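Local coordinates for homoprotocatechuate 2,3-dioxygenase (Brevibacterium fuscum, PDB 4Z6M), which probably cleaves the aromatic ring of homoprotocatechuate with molecular oxygen at an iron(II) centre held by a facial triad of protein side chains, at residues K30-Y35 with I258-D262. The protein carries 1 engineered substitution. Numbering follows the deposited sequence.
Sequences KSRNFY and ILDPD
Helix 28-38 of the first glyoxalase-family unit meets the turn after strand 254-259 of the second, and F34 and Y35 of the helix both meet D260, the first at its CA and CB, the second at its carboxylate. F34, with CG anti to the backbone N (chi1 -177°), sends its ring across to the turn, where D260 CA sits over one face in a CH-pi contact, 3.7 Å from the F34 ring centroid. The D260 carboxylate stands nearly perpendicular to that ring. At the far end of the phenyl group, F34 CZ packs against I258 CD1 (3.7 Å), while at its root F34 CB lies 3.7 Å from P261 CD, so the ring is flanked along its length by the end of the strand and the proline.

Y35 lies beside F34, with F34 CD2 over the centre of its ring face, and donates from OH to D260 OD2 at 2.7 Å. The acceptor is met on its anti side, 30° out of the carboxylate plane, and lies near the plane of the tyrosine ring. Water 1 also donates, weakly, to D260 OD2 and more favourably to D262 OD2, and it is 2.6 Å from S31 OG. Water 2 joins S31 OG to D262 OD2 a second time, bridging two side-chain oxygens that do not bond directly.

The other D262 oxygen, OD1, is bonded to T26, just beyond strand 15-25, whose V25 touches both S31 and D262. Y35 also touches L64 and L66 of strand 64-68 and I266 of strand 265-270, so side chains from strands of both large sheets close around this junction.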
loop_
_atom_site.group_PDB
_atom_site.type_symbol
_atom_site.label_atom_id
_atom_site.label_comp_id
_atom_site.label_asym_id
_atom_site.label_seq_id
_atom_site.Cartn_x
_atom_site.Cartn_y
_atom_site.Cartn_z
ATOM N N LYS A 30 -32.033 1.772 -5.716
ATOM C CA LYS A 30 -30.931 1.343 -6.568
ATOM C C LYS A 30 -29.735 2.270 -6.338
ATOM O O LYS A 30 -28.588 1.823 -6.254
ATOM C CB LYS A 30 -31.339 1.343 -8.045
ATOM C CG LYS A 30 -32.255 0.177 -8.404
ATOM C CD LYS A 30 -32.488 0.124 -9.904
ATOM C CE LYS A 30 -32.721 -1.291 -10.416
ATOM N NZ LYS A 30 -32.729 -1.284 -11.917
ATOM N N SER A 31 -30.004 3.567 -6.225
ATOM C CA SER A 31 -28.928 4.514 -5.931
ATOM C C SER A 31 -28.307 4.263 -4.559
ATOM O O SER A 31 -27.087 4.302 -4.402
ATOM C CB SER A 31 -29.422 5.943 -6.063
ATOM O OG SER A 31 -29.857 6.169 -7.392
ATOM N N ARG A 32 -29.137 3.948 -3.565
ATOM C CA ARG A 32 -28.610 3.593 -2.239
ATOM C C ARG A 32 -27.695 2.383 -2.313
ATOM O O ARG A 32 -26.630 2.356 -1.682
ATOM C CB ARG A 32 -29.761 3.287 -1.264
ATOM C CG ARG A 32 -29.293 3.271 0.190
ATOM C CD ARG A 32 -30.408 2.813 1.133
ATOM N NE ARG A 32 -30.083 3.014 2.540
ATOM C CZ ARG A 32 -29.245 2.251 3.229
ATOM N NH1 ARG A 32 -28.655 1.207 2.661
ATOM N NH2 ARG A 32 -29.026 2.517 4.510
ATOM N N ASN A 33 -28.089 1.370 -3.075
ATOM C CA ASN A 33 -27.263 0.179 -3.185
ATOM C C ASN A 33 -25.870 0.525 -3.740
ATOM O O ASN A 33 -24.858 -0.025 -3.302
ATOM C CB ASN A 33 -27.961 -0.879 -4.042
ATOM C CG ASN A 33 -27.113 -2.115 -4.254
ATOM O OD1 ASN A 33 -26.588 -2.327 -5.344
ATOM N ND2 ASN A 33 -26.973 -2.935 -3.221
ATOM N N PHE A 34 -25.824 1.440 -4.700
ATOM C CA PHE A 34 -24.545 1.835 -5.291
ATOM C C PHE A 34 -23.714 2.629 -4.278
ATOM O O PHE A 34 -22.550 2.304 -4.017
ATOM C CB PHE A 34 -24.793 2.657 -6.550
ATOM C CG PHE A 34 -23.534 3.075 -7.287
ATOM C CD1 PHE A 34 -22.875 2.167 -8.110
ATOM C CD2 PHE A 34 -23.030 4.366 -7.188
ATOM C CE1 PHE A 34 -21.731 2.548 -8.818
ATOM C CE2 PHE A 34 -21.891 4.743 -7.891
ATOM C CZ PHE A 34 -21.255 3.837 -8.702
ATOM N N TYR A 35 -24.279 3.707 -3.731
ATOM C CA TYR A 35 -23.476 4.605 -2.924
ATOM C C TYR A 35 -23.169 4.093 -1.519
ATOM O O TYR A 35 -22.107 4.415 -0.965
ATOM C CB TYR A 35 -24.127 5.978 -2.826
ATOM C CG TYR A 35 -24.069 6.750 -4.134
ATOM C CD1 TYR A 35 -22.913 7.415 -4.511
ATOM C CD2 TYR A 35 -25.153 6.828 -4.980
ATOM C CE1 TYR A 35 -22.834 8.117 -5.701
ATOM C CE2 TYR A 35 -25.091 7.535 -6.172
ATOM C CZ TYR A 35 -23.932 8.179 -6.527
ATOM O OH TYR A 35 -23.810 8.874 -7.694
ATOM N N ILE A 258 -16.252 5.763 -12.385
ATOM C CA ILE A 258 -17.308 4.789 -12.372
ATOM C C ILE A 258 -18.642 5.500 -12.613
ATOM O O ILE A 258 -18.743 6.733 -12.499
ATOM C CB ILE A 258 -17.313 3.964 -11.058
ATOM C CG1 ILE A 258 -17.569 4.860 -9.858
ATOM C CG2 ILE A 258 -15.989 3.204 -10.920
ATOM C CD1 ILE A 258 -17.545 4.155 -8.525
ATOM N N LEU A 259 -19.657 4.706 -12.916
ATOM C CA LEU A 259 -20.981 5.239 -13.275
ATOM C C LEU A 259 -22.051 4.741 -12.307
ATOM O O LEU A 259 -22.199 3.552 -12.138
ATOM C CB LEU A 259 -21.363 4.849 -14.707
ATOM C CG LEU A 259 -20.379 5.304 -15.778
ATOM C CD1 LEU A 259 -20.753 4.673 -17.088
ATOM C CD2 LEU A 259 -20.302 6.815 -15.890
ATOM N N ASP A 260 -22.821 5.662 -11.741
ATOM C CA ASP A 260 -23.935 5.298 -10.845
ATOM C C ASP A 260 -25.141 4.808 -11.668
ATOM O O ASP A 260 -25.080 4.795 -12.903
ATOM C CB ASP A 260 -24.228 6.433 -9.846
ATOM C CG ASP A 260 -25.298 7.428 -10.304
ATOM O OD1 ASP A 260 -25.703 7.412 -11.488
ATOM O OD2 ASP A 260 -25.734 8.238 -9.436
ATOM N N PRO A 261 -26.235 4.414 -10.997
ATOM C CA PRO A 261 -27.345 3.823 -11.738
ATOM C C PRO A 261 -28.033 4.744 -12.748
ATOM O O PRO A 261 -28.643 4.242 -13.687
ATOM C CB PRO A 261 -28.279 3.337 -10.625
ATOM C CG PRO A 261 -27.326 3.000 -9.510
ATOM C CD PRO A 261 -26.332 4.125 -9.557
ATOM N N ASP A 262 -27.940 6.063 -12.535
ATOM C CA ASP A 262 -28.458 7.065 -13.465
ATOM C C ASP A 262 -27.389 7.601 -14.418
ATOM O O ASP A 262 -27.601 8.618 -15.084
ATOM C CB ASP A 262 -29.078 8.214 -12.689
ATOM C CG ASP A 262 -30.396 7.827 -12.065
ATOM O OD1 ASP A 262 -31.336 7.523 -12.804
ATOM O OD2 ASP A 262 -30.458 7.761 -10.834
HETATM O O HOH W 1 -28.252 7.092 -9.243
HETATM O O HOH W 2 -31.532 5.511 -9.602
#